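Local coordinates for protein putative serine phosphatase (Pseudomonas aeruginosa, PDB 6K4E) that probably removes phosphate from phosphorylated protein as a magnesium-binding PP2C-type phosphatase in the SiaABC threonine phosphorylation pathway that controls biofilm formation, at residues Arg66-Asp71 against Leu126-Ile131; Ala76-His81 against Tyr97-Gln102; Gly174-Asp179 against Leu185-Ala190; Gln267-Gln272 against Ile295-Phe300. One frame throughout, in Å; residues are numbered along the deposited sequence.

Contact 1 (Arg66-Asp71 against Leu126-Ile131); sequences RAILPD and LARAAI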
loop_
_atom_site.group_PDB
_atom_site.type_symbol
_atom_site.label_atom_id
_atom_site.label_comp_id
_atom_site.label_asym_id
_atom_site.label_seq_id
_atom_site.Cartn_x
_atom_site.Cartn_y
_atom_site.Cartn_z
ATOM N N ARG B 66 -6.315 8.471 -4.841
ATOM C CA ARG B 66 -6.828 9.812 -4.511
ATOM C C ARG B 66 -7.364 9.887 -3.079
ATOM O O ARG B 66 -7.203 10.899 -2.404
ATOM C CB ARG B 66 -7.907 10.239 -5.513
ATOM C CG ARG B 66 -7.296 10.792 -6.797
ATOM C CD ARG B 66 -8.337 11.356 -7.746
ATOM N NE ARG B 66 -7.693 12.009 -8.885
ATOM C CZ ARG B 66 -7.315 13.284 -8.915
ATOM N NH1 ARG B 66 -7.538 14.077 -7.872
ATOM N NH2 ARG B 66 -6.722 13.780 -9.995
ATOM N N ALA B 67 -7.961 8.786 -2.606
ATOM C CA ALA B 67 -8.502 8.655 -1.249
ATOM C C ALA B 67 -7.438 8.751 -0.137
ATOM O O ALA B 67 -7.765 9.091 1.005
ATOM C CB ALA B 67 -9.299 7.369 -1.120
ATOM N N ILE B 68 -6.179 8.504 -0.473
ATOM C CA ILE B 68 -5.107 8.592 0.521
ATOM C C ILE B 68 -4.444 10.017 0.512
ATOM O O ILE B 68 -3.560 10.276 1.320
ATOM C CB ILE B 68 -4.080 7.412 0.407
ATOM C CG1 ILE B 68 -3.207 7.502 -0.868
ATOM C CG2 ILE B 68 -4.761 6.065 0.532
ATOM C CD1 ILE B 68 -1.749 7.584 -0.626
ATOM N N LEU B 69 -4.918 10.934 -0.372
ATOM C CA LEU B 69 -4.386 12.300 -0.487
ATOM C C LEU B 69 -5.115 13.288 0.437
ATOM O O LEU B 69 -6.323 13.183 0.559
ATOM C CB LEU B 69 -4.370 12.803 -1.942
ATOM C CG LEU B 69 -3.704 11.872 -2.988
ATOM C CD1 LEU B 69 -4.006 12.343 -4.394
ATOM C CD2 LEU B 69 -2.208 11.707 -2.752
ATOM N N PRO B 70 -4.401 14.245 1.104
ATOM C CA PRO B 70 -5.078 15.163 2.056
ATOM C C PRO B 70 -5.714 16.437 1.473
ATOM O O PRO B 70 -5.787 17.447 2.160
ATOM C CB PRO B 70 -3.953 15.501 3.038
ATOM C CG PRO B 70 -2.728 15.518 2.171
ATOM C CD PRO B 70 -2.932 14.442 1.132
ATOM N N ASP B 71 -6.222 16.377 0.235
ATOM C CA ASP B 71 -6.891 17.480 -0.494
ATOM C C ASP B 71 -7.903 18.303 0.288
ATOM O O ASP B 71 -7.829 19.530 0.285
ATOM C CB ASP B 71 -7.602 16.904 -1.729
ATOM C CG ASP B 71 -6.620 16.394 -2.742
ATOM O OD1 ASP B 71 -5.408 16.473 -2.471
ATOM O OD2 ASP B 71 -7.062 15.933 -3.817
ATOM N N LEU B 126 2.077 1.847 0.967
ATOM C CA LEU B 126 2.977 1.456 2.048
ATOM C C LEU B 126 3.563 2.681 2.736
ATOM O O LEU B 126 3.491 2.765 3.965
ATOM C CB LEU B 126 4.088 0.538 1.522
ATOM C CG LEU B 126 3.655 -0.848 1.053
ATOM C CD1 LEU B 126 4.813 -1.570 0.360
ATOM C CD2 LEU B 126 3.152 -1.693 2.227
ATOM N N ALA B 127 4.077 3.662 1.947
ATOM C CA ALA B 127 4.673 4.886 2.469
ATOM C C ALA B 127 3.662 5.772 3.203
ATOM O O ALA B 127 4.012 6.359 4.220
ATOM C CB ALA B 127 5.351 5.658 1.359
ATOM N N ARG B 128 2.405 5.839 2.721
ATOM C CA ARG B 128 1.364 6.627 3.384
ATOM C C ARG B 128 1.115 6.077 4.799
ATOM O O ARG B 128 1.082 6.851 5.755
ATOM C CB ARG B 128 0.067 6.673 2.546
ATOM C CG ARG B 128 -1.223 6.995 3.336
ATOM C CD ARG B 128 -1.330 8.444 3.808
ATOM N NE ARG B 128 -2.218 8.563 4.968
ATOM C CZ ARG B 128 -3.508 8.870 4.919
ATOM N NH1 ARG B 128 -4.093 9.128 3.761
ATOM N NH2 ARG B 128 -4.220 8.928 6.032
ATOM N N ALA B 129 0.989 4.751 4.926
ATOM C CA ALA B 129 0.808 4.063 6.209
ATOM C C ALA B 129 2.048 4.179 7.088
ATOM O O ALA B 129 1.911 4.464 8.277
ATOM C CB ALA B 129 0.467 2.604 5.976
ATOM N N ALA B 130 3.253 3.998 6.510
ATOM C CA ALA B 130 4.542 4.197 7.203
ATOM C C ALA B 130 4.670 5.654 7.736
ATOM O O ALA B 130 5.215 5.852 8.816
ATOM C CB ALA B 130 5.701 3.903 6.257
ATOM N N ILE B 131 4.138 6.648 7.015
ATOM C CA ILE B 131 4.214 8.049 7.460
ATOM C C ILE B 131 3.261 8.281 8.652
ATOM O O ILE B 131 3.658 8.932 9.630
ATOM C CB ILE B 131 4.062 9.075 6.282
ATOM C CG1 ILE B 131 5.411 9.201 5.558
ATOM C CG2 ILE B 131 3.583 10.479 6.760
ATOM C CD1 ILE B 131 5.401 9.905 4.244
HETATM O O HOH W 1 -6.765 10.043 3.747
#
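The chain of R128 leaves helix 117-138 with CG anti to the backbone N (chi1 158°) and then bends at chi2 (72°), which carries its guanidinium across to I68. I68 stands where helix 49-67 gives way to a loop, so the contact ties a helix C-terminus to one of the helices flanking the PP2C beta sandwich. The two side chains run antiparallel alongside one another. CD1 of I68 lies 3.8 Å from CB of R128, against the aliphatic start of the arginine chain. Beyond it, NH1 of R128 donates to the backbone O of I68 at 2.7 Å. This bond is short but bent, with an N-H...O angle of 131°, and the donor sits above the carbonyl plane. NE of R128 forms a salt bridge with D132 on its own helix, which helps fix the rotation of the guanidinium. The second subunit packs close by, with its M157 on I68 and its L158 on A67. NH1 grips one carbonyl directly and the preceding one through a bound water, which accepts from R128 NH1 at 2.8 Å and donates to A67 O at 3.1 Å.

Contact 2 (Ala76-His81 against Tyr97-Gln102); sequences ATLGEH and YVYREQ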
loop_
_atom_site.group_PDB
_atom_site.type_symbol
_atom_site.label_atom_id
_atom_site.label_comp_id
_atom_site.label_asym_id
_atom_site.label_seq_id
_atom_site.Cartn_x
_atom_site.Cartn_y
_atom_site.Cartn_z
ATOM N N ALA B 76 -9.678 22.982 3.445
ATOM C CA ALA B 76 -10.428 23.429 4.607
ATOM C C ALA B 76 -9.581 24.232 5.597
ATOM O O ALA B 76 -10.114 25.115 6.259
ATOM C CB ALA B 76 -11.064 22.230 5.307
ATOM N N THR B 77 -8.279 23.936 5.709
ATOM C CA THR B 77 -7.411 24.589 6.688
ATOM C C THR B 77 -6.495 25.683 6.120
ATOM O O THR B 77 -6.351 26.738 6.748
ATOM C CB THR B 77 -6.612 23.547 7.439
ATOM O OG1 THR B 77 -5.757 22.880 6.504
ATOM C CG2 THR B 77 -7.506 22.533 8.153
ATOM N N LEU B 78 -5.865 25.441 4.960
ATOM C CA LEU B 78 -4.968 26.428 4.348
ATOM C C LEU B 78 -5.680 27.332 3.314
ATOM O O LEU B 78 -5.249 28.463 3.098
ATOM C CB LEU B 78 -3.739 25.760 3.730
ATOM C CG LEU B 78 -2.726 25.145 4.715
ATOM C CD1 LEU B 78 -1.505 24.645 3.988
ATOM C CD2 LEU B 78 -2.320 26.145 5.794
ATOM N N GLY B 79 -6.770 26.840 2.720
ATOM C CA GLY B 79 -7.519 27.584 1.721
ATOM C C GLY B 79 -6.615 28.001 0.591
ATOM O O GLY B 79 -5.888 27.169 0.036
ATOM N N GLU B 80 -6.599 29.297 0.308
ATOM C CA GLU B 80 -5.759 29.859 -0.745
ATOM C C GLU B 80 -4.316 30.108 -0.299
ATOM O O GLU B 80 -3.534 30.638 -1.076
ATOM C CB GLU B 80 -6.394 31.121 -1.360
ATOM C CG GLU B 80 -7.661 30.810 -2.144
ATOM C CD GLU B 80 -8.197 31.887 -3.066
ATOM O OE1 GLU B 80 -7.628 33.000 -3.091
ATOM O OE2 GLU B 80 -9.184 31.609 -3.783
ATOM N N HIS B 81 -3.936 29.648 0.896
ATOM C CA HIS B 81 -2.556 29.760 1.335
ATOM C C HIS B 81 -1.819 28.450 1.068
ATOM O O HIS B 81 -0.850 28.107 1.751
ATOM C CB HIS B 81 -2.465 30.258 2.774
ATOM C CG HIS B 81 -2.534 31.747 2.855
ATOM N ND1 HIS B 81 -1.425 32.503 3.208
ATOM C CD2 HIS B 81 -3.561 32.580 2.565
ATOM C CE1 HIS B 81 -1.821 33.765 3.152
ATOM N NE2 HIS B 81 -3.098 33.864 2.767
ATOM N N TYR B 97 1.598 13.126 -1.420
ATOM C CA TYR B 97 1.864 14.224 -0.512
ATOM C C TYR B 97 1.091 14.009 0.765
ATOM O O TYR B 97 0.095 13.267 0.794
ATOM C CB TYR B 97 1.518 15.575 -1.148
ATOM C CG TYR B 97 0.175 15.627 -1.842
ATOM C CD1 TYR B 97 0.022 15.142 -3.135
ATOM C CD2 TYR B 97 -0.916 16.263 -1.249
ATOM C CE1 TYR B 97 -1.198 15.233 -3.806
ATOM C CE2 TYR B 97 -2.146 16.361 -1.913
ATOM C CZ TYR B 97 -2.279 15.833 -3.185
ATOM O OH TYR B 97 -3.441 15.937 -3.890
ATOM N N VAL B 98 1.602 14.605 1.830
ATOM C CA VAL B 98 1.029 14.451 3.156
ATOM C C VAL B 98 0.720 15.830 3.715
ATOM O O VAL B 98 1.259 16.834 3.261
ATOM C CB VAL B 98 1.977 13.623 4.090
ATOM C CG1 VAL B 98 2.073 12.168 3.631
ATOM C CG2 VAL B 98 3.380 14.239 4.193
ATOM N N TYR B 99 -0.116 15.864 4.721
ATOM C CA TYR B 99 -0.496 17.083 5.419
ATOM C C TYR B 99 -1.132 16.649 6.718
ATOM O O TYR B 99 -1.911 15.701 6.727
ATOM C CB TYR B 99 -1.521 17.889 4.610
ATOM C CG TYR B 99 -2.026 19.093 5.372
ATOM C CD1 TYR B 99 -1.191 20.178 5.637
ATOM C CD2 TYR B 99 -3.343 19.164 5.803
ATOM C CE1 TYR B 99 -1.650 21.291 6.333
ATOM C CE2 TYR B 99 -3.811 20.276 6.502
ATOM C CZ TYR B 99 -2.957 21.338 6.762
ATOM O OH TYR B 99 -3.376 22.442 7.450
ATOM N N ARG B 100 -0.780 17.326 7.809
ATOM C CA ARG B 100 -1.314 17.095 9.147
ATOM C C ARG B 100 -1.397 18.436 9.892
ATOM O O ARG B 100 -0.370 18.984 10.290
ATOM C CB ARG B 100 -0.433 16.085 9.901
ATOM C CG ARG B 100 -0.909 15.765 11.335
ATOM C CD ARG B 100 -2.182 14.922 11.379
ATOM N NE ARG B 100 -1.952 13.582 10.825
ATOM C CZ ARG B 100 -1.689 12.494 11.535
ATOM N NH1 ARG B 100 -1.688 12.542 12.861
ATOM N NH2 ARG B 100 -1.420 11.353 10.926
ATOM N N GLU B 101 -2.611 18.945 10.072
ATOM C CA GLU B 101 -2.852 20.184 10.796
ATOM C C GLU B 101 -2.773 19.981 12.308
ATOM O O GLU B 101 -3.333 19.032 12.843
ATOM C CB GLU B 101 -4.226 20.765 10.442
ATOM C CG GLU B 101 -4.411 22.195 10.932
ATOM C CD GLU B 101 -5.809 22.627 11.350
ATOM O OE1 GLU B 101 -6.707 21.762 11.480
ATOM O OE2 GLU B 101 -5.997 23.845 11.568
ATOM N N GLN B 102 -2.106 20.912 12.994
ATOM C CA GLN B 102 -2.047 20.958 14.448
ATOM C C GLN B 102 -2.589 22.317 14.877
ATOM O O GLN B 102 -2.837 23.166 14.026
ATOM C CB GLN B 102 -0.612 20.748 14.954
ATOM C CG GLN B 102 -0.041 19.362 14.672
ATOM C CD GLN B 102 -0.691 18.208 15.425
ATOM O OE1 GLN B 102 -0.528 17.062 15.037
ATOM N NE2 GLN B 102 -1.433 18.449 16.526
#
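Helix 71-77 meets strand 95-101, an outermost strand of its sheet within the chain, through T77 and Y99. T77 and Y99 reach toward each other from their two backbones. OH of Y99 donates to OG1 of T77 at 2.6 Å. The threonine oxygen lies between the backbone N and the carbonyl carbon (chi1 64°), and there it also bonds to the backbone O of Q73, one turn back in the helix. The phenol thus bonds to a hydroxyl that is already held by the helix backbone. In the PP2C fold two antiparallel sheets pack together. Here the short helix after the long N-terminal one lies against the first strand of one sheet, with L74 and Q73 also touching the Y99 ring. L78 crosses the tyrosine beside this bond. Its CD1 is 4.1 Å from CE1 of Y99, an apolar contact, and its CG is 3.9 Å from the phenol OH. Toward the surface, the carboxylate of E101 lies against the methyl of T77, with OE1 3.5 Å from CG2. Past L78, G79 leaves the helical conformation with a positive phi of 56°, and the backbone N of H81 bonds to L78 O at 2.8 Å.

Contact 3 (Gly174-Asp179 against Leu185-Ala190); sequences GLVWVD and LAFAGA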
loop_
_atom_site.group_PDB
_atom_site.type_symbol
_atom_site.label_atom_id
_atom_site.label_comp_id
_atom_site.label_asym_id
_atom_site.label_seq_id
_atom_site.Cartn_x
_atom_site.Cartn_y
_atom_site.Cartn_z
ATOM N N GLY B 174 10.378 15.187 1.160
ATOM C CA GLY B 174 10.655 16.504 1.706
ATOM C C GLY B 174 9.532 16.755 2.682
ATOM O O GLY B 174 8.371 16.725 2.279
ATOM N N LEU B 175 9.856 16.897 3.964
ATOM C CA LEU B 175 8.881 17.113 5.031
ATOM C C LEU B 175 9.156 18.397 5.744
ATOM O O LEU B 175 10.290 18.648 6.125
ATOM C CB LEU B 175 8.960 15.989 6.066
ATOM C CG LEU B 175 8.087 14.788 5.873
ATOM C CD1 LEU B 175 8.356 13.831 6.956
ATOM C CD2 LEU B 175 6.607 15.161 5.927
ATOM N N VAL B 176 8.112 19.173 6.003
ATOM C CA VAL B 176 8.236 20.464 6.667
ATOM C C VAL B 176 7.273 20.598 7.851
ATOM O O VAL B 176 6.069 20.402 7.686
ATOM C CB VAL B 176 8.008 21.602 5.630
ATOM C CG1 VAL B 176 7.985 22.971 6.290
ATOM C CG2 VAL B 176 9.041 21.572 4.497
ATOM N N TRP B 177 7.788 21.008 9.015
ATOM C CA TRP B 177 6.930 21.365 10.134
ATOM C C TRP B 177 6.902 22.913 10.163
ATOM O O TRP B 177 7.936 23.541 10.392
ATOM C CB TRP B 177 7.406 20.775 11.490
ATOM C CG TRP B 177 6.792 21.476 12.666
ATOM C CD1 TRP B 177 7.416 22.345 13.506
ATOM C CD2 TRP B 177 5.410 21.456 13.065
ATOM N NE1 TRP B 177 6.526 22.820 14.441
ATOM C CE2 TRP B 177 5.281 22.322 14.172
ATOM C CE3 TRP B 177 4.278 20.739 12.637
ATOM C CZ2 TRP B 177 4.055 22.546 14.811
ATOM C CZ3 TRP B 177 3.074 20.938 13.291
ATOM C CH2 TRP B 177 2.968 21.840 14.358
ATOM N N VAL B 178 5.739 23.510 9.855
ATOM C CA VAL B 178 5.525 24.962 9.869
ATOM C C VAL B 178 5.005 25.308 11.243
ATOM O O VAL B 178 3.859 25.005 11.549
ATOM C CB VAL B 178 4.537 25.430 8.765
ATOM C CG1 VAL B 178 4.263 26.939 8.841
ATOM C CG2 VAL B 178 5.042 25.036 7.389
ATOM N N ASP B 179 5.854 25.856 12.095
ATOM C CA ASP B 179 5.443 26.212 13.447
ATOM C C ASP B 179 4.985 27.675 13.440
ATOM O O ASP B 179 5.789 28.572 13.617
ATOM C CB ASP B 179 6.600 25.952 14.428
ATOM C CG ASP B 179 6.238 25.989 15.884
ATOM O OD1 ASP B 179 5.328 26.777 16.256
ATOM O OD2 ASP B 179 6.925 25.321 16.673
ATOM N N LEU B 185 10.265 27.367 10.868
ATOM C CA LEU B 185 10.019 26.216 10.016
ATOM C C LEU B 185 11.133 25.199 10.200
ATOM O O LEU B 185 12.294 25.586 10.332
ATOM C CB LEU B 185 10.024 26.770 8.577
ATOM C CG LEU B 185 9.683 25.885 7.418
ATOM C CD1 LEU B 185 8.862 26.662 6.396
ATOM C CD2 LEU B 185 10.952 25.337 6.761
ATOM N N ALA B 186 10.779 23.894 10.216
ATOM C CA ALA B 186 11.788 22.849 10.294
ATOM C C ALA B 186 11.621 22.014 9.042
ATOM O O ALA B 186 10.503 21.636 8.723
ATOM C CB ALA B 186 11.587 21.999 11.545
ATOM N N PHE B 187 12.696 21.787 8.301
ATOM C CA PHE B 187 12.650 20.991 7.076
ATOM C C PHE B 187 13.668 19.861 7.110
ATOM O O PHE B 187 14.795 20.055 7.548
ATOM C CB PHE B 187 12.895 21.887 5.817
ATOM C CG PHE B 187 13.258 21.113 4.558
ATOM C CD1 PHE B 187 12.311 20.327 3.899
ATOM C CD2 PHE B 187 14.558 21.116 4.074
ATOM C CE1 PHE B 187 12.671 19.559 2.781
ATOM C CE2 PHE B 187 14.902 20.364 2.951
ATOM C CZ PHE B 187 13.960 19.610 2.307
ATOM N N ALA B 188 13.282 18.691 6.623
ATOM C CA ALA B 188 14.202 17.557 6.470
ATOM C C ALA B 188 13.828 16.847 5.190
ATOM O O ALA B 188 12.655 16.602 4.958
ATOM C CB ALA B 188 14.126 16.613 7.660
ATOM N N GLY B 189 14.817 16.573 4.353
ATOM C CA GLY B 189 14.590 15.937 3.063
ATOM C C GLY B 189 15.604 14.901 2.638
ATOM O O GLY B 189 16.775 14.982 3.006
ATOM N N ALA B 190 15.139 13.892 1.889
ATOM C CA ALA B 190 15.961 12.850 1.280
ATOM C C ALA B 190 15.743 13.014 -0.231
ATOM O O ALA B 190 14.678 12.659 -0.729
ATOM C CB ALA B 190 15.497 11.477 1.738
#
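W177 and A186 face each other as a hydrogen-bonded pair in the antiparallel hairpin of strands 171-179 and 184-190, part of one sheet of the PP2C beta sandwich. W177 N donates to A186 O at 2.8 Å, and A186 N returns a bond to W177 O at 2.9 Å. L175 and A188 form the next such pair: L175 N reaches A188 O at 3.0 Å with an N-H...O angle of 171°, and A188 N reaches L175 O. These four bonds satisfy both the N-H and the C=O of all four residues. The residues between them use the outer edges of the hairpin. G174, V176 and V178 have backbone bonds to V110, I108 and Y106 of strand 105-113, while L185 and F187 bond to V225 and I223. Carbonyls inside the hairpin also receive CA-H...O contacts, such as V176 CA to A186 O.

V176, V178, L185 and F187 share the face toward the other sheet. F298 covers the first three, and L194 packs on V176, L185 and F187. The two methyls of V176 divide the work. CG1 meets CG of L185 at 3.6 Å, and CG2 lies at the edge of the F187 ring, 3.5 Å from CD1. The ring edge also passes CA of G174, which has no side chain to obstruct it. L175 and W177 lie on the opposite face, where L175 packs on helix 143-157. The indole N-H of W177 makes a weak bond, NE1 to D179 OD2 at 3.4 Å, in the plane of the ring.

Contact 4 (Gln267-Gln272 against Ile295-Phe300); sequences QPLPEQ and ILSFRF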
loop_
_atom_site.group_PDB
_atom_site.type_symbol
_atom_site.label_atom_id
_atom_site.label_comp_id
_atom_site.label_asym_id
_atom_site.label_seq_id
_atom_site.Cartn_x
_atom_site.Cartn_y
_atom_site.Cartn_z
ATOM N N GLN B 267 2.379 36.315 -6.023
ATOM C CA GLN B 267 1.023 36.205 -6.580
ATOM C C GLN B 267 0.086 35.274 -5.778
ATOM O O GLN B 267 0.579 34.335 -5.125
ATOM C CB GLN B 267 1.095 35.718 -8.044
ATOM C CG GLN B 267 1.848 36.654 -9.039
ATOM C CD GLN B 267 1.402 38.075 -8.940
ATOM O OE1 GLN B 267 0.325 38.467 -9.406
ATOM N NE2 GLN B 267 2.187 38.857 -8.256
ATOM N N PRO B 268 -1.271 35.453 -5.870
ATOM C CA PRO B 268 -2.173 34.498 -5.190
ATOM C C PRO B 268 -1.853 33.079 -5.662
ATOM O O PRO B 268 -1.610 32.880 -6.849
ATOM C CB PRO B 268 -3.552 34.952 -5.648
ATOM C CG PRO B 268 -3.368 36.438 -5.919
ATOM C CD PRO B 268 -2.044 36.503 -6.582
ATOM N N LEU B 269 -1.788 32.102 -4.725
ATOM C CA LEU B 269 -1.401 30.712 -5.007
ATOM C C LEU B 269 -2.311 30.018 -6.045
ATOM O O LEU B 269 -1.760 29.302 -6.891
ATOM C CB LEU B 269 -1.233 29.886 -3.725
ATOM C CG LEU B 269 0.171 29.985 -3.096
ATOM C CD1 LEU B 269 0.387 31.320 -2.400
ATOM C CD2 LEU B 269 0.421 28.879 -2.120
ATOM N N PRO B 270 -3.643 30.287 -6.124
ATOM C CA PRO B 270 -4.442 29.677 -7.209
ATOM C C PRO B 270 -3.968 30.169 -8.584
ATOM O O PRO B 270 -4.000 29.398 -9.534
ATOM C CB PRO B 270 -5.862 30.165 -6.927
ATOM C CG PRO B 270 -5.863 30.488 -5.500
ATOM C CD PRO B 270 -4.513 31.089 -5.248
ATOM N N GLU B 271 -3.456 31.422 -8.661
ATOM C CA GLU B 271 -2.917 31.975 -9.898
ATOM C C GLU B 271 -1.560 31.395 -10.233
ATOM O O GLU B 271 -1.282 31.168 -11.417
ATOM C CB GLU B 271 -2.898 33.499 -9.857
ATOM C CG GLU B 271 -4.295 34.099 -9.723
ATOM C CD GLU B 271 -4.307 35.598 -9.459
ATOM O OE1 GLU B 271 -3.290 36.270 -9.742
ATOM O OE2 GLU B 271 -5.352 36.112 -9.003
ATOM N N GLN B 272 -0.706 31.150 -9.193
ATOM C CA GLN B 272 0.620 30.555 -9.354
ATOM C C GLN B 272 0.503 29.172 -9.929
ATOM O O GLN B 272 1.164 28.874 -10.907
ATOM C CB GLN B 272 1.370 30.497 -8.029
ATOM C CG GLN B 272 1.720 31.855 -7.439
ATOM C CD GLN B 272 2.721 31.642 -6.322
ATOM O OE1 GLN B 272 3.620 30.811 -6.433
ATOM N NE2 GLN B 272 2.593 32.380 -5.233
ATOM N N ILE B 295 3.786 19.266 -7.093
ATOM C CA ILE B 295 4.227 20.512 -6.506
ATOM C C ILE B 295 3.219 20.842 -5.411
ATOM O O ILE B 295 2.054 21.059 -5.700
ATOM C CB ILE B 295 4.440 21.711 -7.481
ATOM C CG1 ILE B 295 5.441 21.379 -8.586
ATOM C CG2 ILE B 295 4.854 22.985 -6.694
ATOM C CD1 ILE B 295 5.792 22.634 -9.470
ATOM N N LEU B 296 3.681 20.885 -4.167
ATOM C CA LEU B 296 2.865 21.284 -3.036
ATOM C C LEU B 296 3.433 22.590 -2.520
ATOM O O LEU B 296 4.613 22.678 -2.167
ATOM C CB LEU B 296 2.816 20.190 -1.948
ATOM C CG LEU B 296 1.862 20.397 -0.761
ATOM C CD1 LEU B 296 0.515 20.983 -1.188
ATOM C CD2 LEU B 296 1.706 19.119 0.029
ATOM N N SER B 297 2.608 23.638 -2.594
ATOM C CA SER B 297 3.024 24.960 -2.186
ATOM C C SER B 297 2.179 25.414 -1.053
ATOM O O SER B 297 1.030 25.016 -0.966
ATOM C CB SER B 297 2.947 25.935 -3.355
ATOM O OG SER B 297 3.317 27.257 -2.993
ATOM N N PHE B 298 2.772 26.221 -0.167
ATOM C CA PHE B 298 2.180 26.789 1.046
ATOM C C PHE B 298 2.806 28.134 1.359
ATOM O O PHE B 298 3.945 28.384 0.992
ATOM C CB PHE B 298 2.305 25.815 2.221
ATOM C CG PHE B 298 3.705 25.388 2.605
ATOM C CD1 PHE B 298 4.366 24.383 1.902
ATOM C CD2 PHE B 298 4.338 25.943 3.701
ATOM C CE1 PHE B 298 5.656 23.964 2.283
ATOM C CE2 PHE B 298 5.623 25.528 4.071
ATOM C CZ PHE B 298 6.273 24.530 3.371
ATOM N N ARG B 299 2.047 29.036 1.970
ATOM C CA ARG B 299 2.543 30.375 2.231
ATOM C C ARG B 299 2.278 30.804 3.665
ATOM O O ARG B 299 1.224 30.485 4.214
ATOM C CB ARG B 299 1.896 31.350 1.224
ATOM C CG ARG B 299 2.162 32.818 1.492
ATOM C CD ARG B 299 1.779 33.651 0.316
ATOM N NE ARG B 299 1.731 35.069 0.659
ATOM C CZ ARG B 299 2.589 35.979 0.216
ATOM N NH1 ARG B 299 3.595 35.623 -0.578
ATOM N NH2 ARG B 299 2.455 37.250 0.565
ATOM N N PHE B 300 3.246 31.533 4.266
ATOM C CA PHE B 300 3.081 32.092 5.600
ATOM C C PHE B 300 2.748 33.570 5.494
ATOM O O PHE B 300 3.428 34.312 4.787
ATOM C CB PHE B 300 4.280 31.825 6.545
ATOM C CG PHE B 300 3.985 32.275 7.966
ATOM C CD1 PHE B 300 3.080 31.574 8.763
ATOM C CD2 PHE B 300 4.546 33.446 8.473
ATOM C CE1 PHE B 300 2.758 32.025 10.047
ATOM C CE2 PHE B 300 4.222 33.897 9.756
ATOM C CZ PHE B 300 3.333 33.184 10.536
#
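The backbones of L269 and S297 come nearest here, 7.8 Å between their CA atoms, so side chains fill the space between the two. This is helix-on-sheet packing on an outer face of the PP2C beta sandwich: helix 269-284 begins over strand 293-300. L269, in the first turn of the helix, makes the contact with its two methyls. CD2 lies 3.4 Å from OG of S297. CD1 rests on the aliphatic part of R299, 3.8 Å from its CD and 3.9 Å from its CB. The R299 chain is extended from CG to NE and crosses the leucine at a slant. No hydrogen bond joins the two segments.

The polar ends turn to the neighbouring strand 231-236. OG of S297 is anti to its backbone N (chi1 179°) and bonds to the backbone O of F233, so the hydroxyl beside the leucine methyl is satisfied in a buried place. NH1 of R299 bonds to OG1 of T232. F83 of strand 82-87 also packs against L269 and S297. F298 points away from the helix, into the interface between the sheets, where it touches Y106 and I108.

The start of the helix is held by its own residues. P268 is the N-cap, and its O accepts from Q272 N at 3.1 Å. The extended Q272 side chain runs back along the first turn while its OE1 bonds to Y234 OH. Its NE2 donates to the backbone O of Q267 at 2.8 Å, with an almost straight N-H...O angle of 176°.

Contacts 3 and 4 are buried; contacts 1 and 2 are only partly so. Contact 3 lies within one sheet and rests on backbone hydrogen bonds. Contact 4 sets a helix on the other sheet by van der Waals contact, with no hydrogen bond between the segments. F298 joins them, its CE2 3.4 Å from V178 CG2. Contacts 1 and 2 each rely on a polar side-chain bond, an arginine to a carbonyl in one and a phenol to a threonine in the other. They meet where D71 OD1 and Y97 OH probably bond. Contact 2 shares its sheet with contact 3 and reaches contact 4 through H81 O and R299 N. Contact 1 alone also borders the second subunit.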